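Local coordinates for protein interleukin-20 receptor subunit beta (Homo sapiens, PDB 6DF3) that pairs with IL20RA to form a receptor for IL19, IL20 and IL24, or with IL22RA1 to form one for IL20 and IL24, at residues C[3-16]-C[91-105]. The protein carries 1 engineered substitution. Sequence-based numbering, arbitrary orientation.
Sequences APQNLSVLSTNMKH and SILKHPFNRQSTILT. Engineered in segment 91-105: Q100 (natural residue Asn).
A3 and P4 meet S91 near the start of the contact. S91 OG is modelled only 2.3 Å from P4 O, too short for an ordinary hydrogen bond, so the detail is doubtful. L7 CD2 rests on the backbone, 3.4 Å from S91 O, and its CB meets L93 CD1. A water joins L7 O to K94 N. V9 splits its branches: CG2 touches L93 CD2, while CG1, anti to the backbone N (chi1 -179°), sits over one face of the F97 ring, 3.8 Å from its centroid, a CH-pi contact. S11 places CB against F97 CZ. S11 OG lies 2.6 Å from T102 OG1 and also hydrogen-bonds H16 ND1. Backbone bonds from I103 N to S11 O and from N13 N to I103 O make a single beta bridge at T12. N13 lies in the type I' turn from T12 to K15. Its amide clasps T105 from both ends: N13 OD1 accepts from T105 N at 3.1 Å, and ND2 donates to T105 OG1 at 2.7 Å. An alanine in place of N13 is likely to leave T105 N and OG1 without these mates and the linker around T105 less firmly held. M14 N donates to T102 OG1, so that hydroxyl is gripped by both S11 and M14. The M14 chain, bent at chi2 and chi3, lays SD 3.7 Å from T102 CG2 and CE beside R99 CD. The H16 ring has F97 CE2 over one face and M14 O over the other; a water bridges its NE2 to R99 NH1, while T72 takes R99 NE. The hairpin of strands 8-12 and 15-19 packs across the beta sandwich of the first fibronectin type III domain, against edge strand 86-98 of the other sheet. R180 of the second domain hydrogen-bonds the carbonyl oxygens of T102 and of the engineered Q100.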
loop_
_atom_site.group_PDB
_atom_site.type_symbol
_atom_site.label_atom_id
_atom_site.label_comp_id
_atom_site.label_asym_id
_atom_site.label_seq_id
_atom_site.Cartn_x
_atom_site.Cartn_y
_atom_site.Cartn_z
ATOM N N ALA C 3 -8.721 -1.738 39.279
ATOM C CA ALA C 3 -8.534 -1.512 37.818
ATOM C C ALA C 3 -8.120 -0.072 37.547
ATOM O O ALA C 3 -8.418 0.826 38.342
ATOM C CB ALA C 3 -9.775 -1.836 37.053
ATOM N N PRO C 4 -7.389 0.163 36.451
ATOM C CA PRO C 4 -7.053 1.553 36.087
ATOM C C PRO C 4 -8.313 2.341 35.699
ATOM O O PRO C 4 -9.228 1.747 35.165
ATOM C CB PRO C 4 -6.129 1.402 34.851
ATOM C CG PRO C 4 -6.009 -0.073 34.585
ATOM C CD PRO C 4 -6.967 -0.826 35.438
ATOM N N GLN C 5 -8.329 3.644 35.977
ATOM C CA GLN C 5 -9.479 4.516 35.822
ATOM C C GLN C 5 -9.058 5.687 34.946
ATOM O O GLN C 5 -7.872 5.835 34.637
ATOM C CB GLN C 5 -9.953 5.006 37.197
ATOM C CG GLN C 5 -10.537 3.926 38.143
ATOM C CD GLN C 5 -11.708 3.134 37.528
ATOM O OE1 GLN C 5 -12.507 3.686 36.779
ATOM N NE2 GLN C 5 -11.794 1.830 37.823
ATOM N N ASN C 6 -10.041 6.491 34.532
ATOM C CA ASN C 6 -9.831 7.721 33.770
ATOM C C ASN C 6 -9.119 7.427 32.420
ATOM O O ASN C 6 -8.108 7.986 32.086
ATOM C CB ASN C 6 -9.111 8.755 34.654
ATOM C CG ASN C 6 -9.787 8.907 36.053
ATOM O OD1 ASN C 6 -9.348 8.352 37.104
ATOM N ND2 ASN C 6 -10.905 9.616 36.052
ATOM N N LEU C 7 -9.666 6.495 31.668
ATOM C CA LEU C 7 -9.120 6.149 30.382
ATOM C C LEU C 7 -9.508 7.185 29.383
ATOM O O LEU C 7 -10.702 7.559 29.318
ATOM C CB LEU C 7 -9.685 4.845 29.863
ATOM C CG LEU C 7 -8.912 3.629 30.348
ATOM C CD1 LEU C 7 -8.965 3.494 31.848
ATOM C CD2 LEU C 7 -9.451 2.402 29.687
ATOM N N SER C 8 -8.519 7.631 28.605
ATOM C CA SER C 8 -8.777 8.498 27.471
ATOM C C SER C 8 -7.724 8.290 26.343
ATOM O O SER C 8 -6.667 7.735 26.575
ATOM C CB SER C 8 -8.874 9.978 27.947
ATOM O OG SER C 8 -7.581 10.527 28.155
ATOM N N VAL C 9 -8.047 8.718 25.128
ATOM C CA VAL C 9 -7.097 8.735 24.027
ATOM C C VAL C 9 -6.752 10.187 23.671
ATOM O O VAL C 9 -7.620 10.928 23.305
ATOM C CB VAL C 9 -7.653 8.000 22.778
ATOM C CG1 VAL C 9 -6.627 8.016 21.647
ATOM C CG2 VAL C 9 -7.996 6.532 23.100
ATOM N N LEU C 10 -5.480 10.548 23.730
ATOM C CA LEU C 10 -4.937 11.726 23.096
ATOM C C LEU C 10 -4.363 11.360 21.706
ATOM O O LEU C 10 -3.380 10.621 21.604
ATOM C CB LEU C 10 -3.828 12.308 23.960
ATOM C CG LEU C 10 -3.073 13.530 23.416
ATOM C CD1 LEU C 10 -4.063 14.676 23.316
ATOM C CD2 LEU C 10 -1.925 13.878 24.356
ATOM N N SER C 11 -4.987 11.888 20.661
ATOM C CA SER C 11 -4.593 11.627 19.324
ATOM C C SER C 11 -4.232 12.932 18.670
ATOM O O SER C 11 -5.104 13.749 18.424
ATOM C CB SER C 11 -5.668 10.902 18.510
ATOM O OG SER C 11 -5.327 10.849 17.100
ATOM N N THR C 12 -2.945 13.031 18.328
ATOM C CA THR C 12 -2.289 14.185 17.781
ATOM C C THR C 12 -1.589 13.781 16.468
ATOM O O THR C 12 -0.722 12.874 16.501
ATOM C CB THR C 12 -1.172 14.642 18.736
ATOM O OG1 THR C 12 -1.765 14.981 19.976
ATOM C CG2 THR C 12 -0.570 15.878 18.197
ATOM N N ASN C 13 -1.930 14.466 15.370
ATOM C CA ASN C 13 -1.334 14.204 14.013
ATOM C C ASN C 13 -1.178 12.676 13.690
ATOM O O ASN C 13 -0.070 12.168 13.448
ATOM C CB ASN C 13 -0.004 14.931 13.915
ATOM C CG ASN C 13 -0.183 16.410 13.757
ATOM O OD1 ASN C 13 -1.194 16.886 13.223
ATOM N ND2 ASN C 13 0.771 17.160 14.257
ATOM N N MET C 14 -2.281 11.950 13.826
ATOM C CA MET C 14 -2.316 10.459 13.614
ATOM C C MET C 14 -1.462 9.620 14.501
ATOM O O MET C 14 -1.315 8.445 14.241
ATOM C CB MET C 14 -2.072 10.096 12.142
ATOM C CG MET C 14 -3.113 10.698 11.239
ATOM S SD MET C 14 -4.829 9.982 11.370
ATOM C CE MET C 14 -4.578 8.464 10.427
ATOM N N LYS C 15 -0.945 10.170 15.600
ATOM C CA LYS C 15 -0.354 9.356 16.679
ATOM C C LYS C 15 -1.365 9.184 17.831
ATOM O O LYS C 15 -1.784 10.191 18.444
ATOM C CB LYS C 15 0.886 10.053 17.220
ATOM C CG LYS C 15 1.611 9.176 18.206
ATOM C CD LYS C 15 2.769 9.916 18.863
ATOM C CE LYS C 15 3.501 8.972 19.807
ATOM N NZ LYS C 15 4.219 9.713 20.876
ATOM N N HIS C 16 -1.768 7.953 18.147
ATOM C CA HIS C 16 -2.785 7.746 19.172
ATOM C C HIS C 16 -2.239 7.144 20.446
ATOM O O HIS C 16 -1.789 5.988 20.468
ATOM C CB HIS C 16 -3.933 6.899 18.652
ATOM C CG HIS C 16 -4.173 7.042 17.200
ATOM N ND1 HIS C 16 -4.508 8.248 16.616
ATOM C CD2 HIS C 16 -4.167 6.108 16.192
ATOM C CE1 HIS C 16 -4.594 8.074 15.295
ATOM N NE2 HIS C 16 -4.401 6.779 15.010
ATOM N N SER C 91 -10.656 -2.489 32.341
ATOM C CA SER C 91 -11.327 -1.191 32.257
ATOM C C SER C 91 -11.488 -0.830 30.758
ATOM O O SER C 91 -10.479 -0.822 30.029
ATOM C CB SER C 91 -10.491 -0.057 32.868
ATOM O OG SER C 91 -10.575 0.079 34.240
ATOM N N ILE C 92 -12.708 -0.476 30.367
ATOM C CA ILE C 92 -13.044 -0.210 29.020
ATOM C C ILE C 92 -13.069 1.276 28.771
ATOM O O ILE C 92 -13.591 1.979 29.502
ATOM C CB ILE C 92 -14.354 -0.912 28.653
ATOM C CG1 ILE C 92 -14.147 -2.403 28.920
ATOM C CG2 ILE C 92 -14.692 -0.763 27.179
ATOM C CD1 ILE C 92 -15.381 -3.207 28.614
ATOM N N LEU C 93 -12.448 1.745 27.706
ATOM C CA LEU C 93 -12.602 3.151 27.289
ATOM C C LEU C 93 -14.100 3.484 27.063
ATOM O O LEU C 93 -14.782 2.743 26.410
ATOM C CB LEU C 93 -11.777 3.395 26.020
ATOM C CG LEU C 93 -11.778 4.753 25.391
ATOM C CD1 LEU C 93 -10.977 5.656 26.267
ATOM C CD2 LEU C 93 -11.208 4.694 23.970
ATOM N N LYS C 94 -14.569 4.595 27.608
ATOM C CA LYS C 94 -16.001 4.912 27.712
ATOM C C LYS C 94 -16.566 5.166 26.313
ATOM O O LYS C 94 -17.525 4.503 25.937
ATOM C CB LYS C 94 -16.237 6.149 28.623
ATOM C CG LYS C 94 -17.686 6.314 29.101
ATOM C CD LYS C 94 -17.937 7.569 29.969
ATOM C CE LYS C 94 -17.074 7.643 31.243
ATOM N NZ LYS C 94 -17.214 6.508 32.208
ATOM N N HIS C 95 -15.910 6.054 25.548
ATOM C CA HIS C 95 -16.280 6.356 24.179
ATOM C C HIS C 95 -15.268 5.816 23.205
ATOM O O HIS C 95 -14.097 6.167 23.246
ATOM C CB HIS C 95 -16.450 7.869 24.007
ATOM C CG HIS C 95 -17.548 8.414 24.884
ATOM N ND1 HIS C 95 -17.306 9.229 25.979
ATOM C CD2 HIS C 95 -18.886 8.165 24.886
ATOM C CE1 HIS C 95 -18.451 9.508 26.577
ATOM N NE2 HIS C 95 -19.424 8.879 25.933
ATOM N N PRO C 96 -15.708 4.919 22.334
ATOM C CA PRO C 96 -14.885 4.299 21.332
ATOM C C PRO C 96 -14.092 5.343 20.524
ATOM O O PRO C 96 -14.578 6.408 20.259
ATOM C CB PRO C 96 -15.946 3.668 20.420
ATOM C CG PRO C 96 -17.025 3.276 21.353
ATOM C CD PRO C 96 -17.113 4.471 22.230
ATOM N N PHE C 97 -12.856 5.064 20.206
ATOM C CA PHE C 97 -12.002 6.009 19.480
ATOM C C PHE C 97 -11.978 5.745 17.929
ATOM O O PHE C 97 -11.731 4.603 17.465
ATOM C CB PHE C 97 -10.557 5.851 19.961
ATOM C CG PHE C 97 -9.613 6.780 19.261
ATOM C CD1 PHE C 97 -9.681 8.155 19.526
ATOM C CD2 PHE C 97 -8.726 6.295 18.283
ATOM C CE1 PHE C 97 -8.858 9.025 18.841
ATOM C CE2 PHE C 97 -7.878 7.152 17.617
ATOM C CZ PHE C 97 -7.951 8.521 17.869
ATOM N N ASN C 98 -12.131 6.819 17.165
ATOM C CA ASN C 98 -12.086 6.865 15.759
ATOM C C ASN C 98 -10.984 7.855 15.354
ATOM O O ASN C 98 -11.088 9.081 15.613
ATOM C CB ASN C 98 -13.442 7.317 15.187
ATOM C CG ASN C 98 -13.529 7.118 13.639
ATOM O OD1 ASN C 98 -12.538 7.296 12.908
ATOM N ND2 ASN C 98 -14.703 6.743 13.151
ATOM N N ARG C 99 -9.994 7.378 14.583
ATOM C CA ARG C 99 -8.926 8.259 14.152
ATOM C C ARG C 99 -9.388 9.443 13.276
ATOM O O ARG C 99 -8.617 10.313 13.075
ATOM C CB ARG C 99 -7.799 7.502 13.482
ATOM C CG ARG C 99 -8.150 6.961 12.087
ATOM C CD ARG C 99 -7.106 5.937 11.632
ATOM N NE ARG C 99 -7.401 5.501 10.273
ATOM C CZ ARG C 99 -6.615 4.747 9.536
ATOM N NH1 ARG C 99 -5.413 4.400 9.964
ATOM N NH2 ARG C 99 -7.042 4.372 8.342
ATOM N N GLN C 100 -10.591 9.419 12.710
ATOM C CA GLN C 100 -11.206 10.575 12.041
ATOM C C GLN C 100 -11.145 11.836 12.967
ATOM O O GLN C 100 -11.100 12.920 12.527
ATOM C CB GLN C 100 -12.656 10.191 11.702
ATOM C CG GLN C 100 -13.566 11.220 11.010
ATOM C CD GLN C 100 -13.329 11.248 9.502
ATOM O OE1 GLN C 100 -13.280 10.194 8.844
ATOM N NE2 GLN C 100 -13.173 12.448 8.941
ATOM N N SER C 101 -11.146 11.644 14.272
ATOM C CA SER C 101 -11.112 12.740 15.191
ATOM C C SER C 101 -9.697 13.121 15.606
ATOM O O SER C 101 -9.559 13.871 16.528
ATOM C CB SER C 101 -11.956 12.380 16.393
ATOM O OG SER C 101 -11.198 11.472 17.194
ATOM N N THR C 102 -8.638 12.650 14.934
ATOM C CA THR C 102 -7.295 13.044 15.346
ATOM C C THR C 102 -7.111 14.617 15.337
ATOM O O THR C 102 -7.824 15.320 14.586
ATOM C CB THR C 102 -6.242 12.404 14.556
ATOM O OG1 THR C 102 -4.990 12.548 15.198
ATOM C CG2 THR C 102 -6.152 12.954 13.137
ATOM N N ILE C 103 -6.209 15.145 16.185
ATOM C CA ILE C 103 -5.965 16.603 16.229
ATOM C C ILE C 103 -4.902 16.906 15.181
ATOM O O ILE C 103 -3.773 16.515 15.329
ATOM C CB ILE C 103 -5.525 17.082 17.617
ATOM C CG1 ILE C 103 -6.679 16.829 18.606
ATOM C CG2 ILE C 103 -5.107 18.558 17.551
ATOM C CD1 ILE C 103 -6.333 16.970 20.075
ATOM N N LEU C 104 -5.284 17.604 14.130
ATOM C CA LEU C 104 -4.322 18.003 13.068
ATOM C C LEU C 104 -3.894 19.413 13.398
ATOM O O LEU C 104 -4.739 20.345 13.410
ATOM C CB LEU C 104 -4.981 18.004 11.683
ATOM C CG LEU C 104 -5.473 16.658 11.150
ATOM C CD1 LEU C 104 -5.772 16.742 9.658
ATOM C CD2 LEU C 104 -4.446 15.573 11.395
ATOM N N THR C 105 -2.610 19.570 13.681
ATOM C CA THR C 105 -2.068 20.879 13.959
ATOM C C THR C 105 -1.656 21.526 12.634
ATOM O O THR C 105 -1.581 20.900 11.542
ATOM C CB THR C 105 -0.940 20.784 15.020
ATOM O OG1 THR C 105 -0.121 19.667 14.743
ATOM C CG2 THR C 105 -1.491 20.423 16.382
HETATM O O HOH W 1 -12.951 6.385 29.564
HETATM O O HOH W 2 -1.309 18.389 10.918
HETATM O O HOH W 3 -3.930 5.257 12.642
#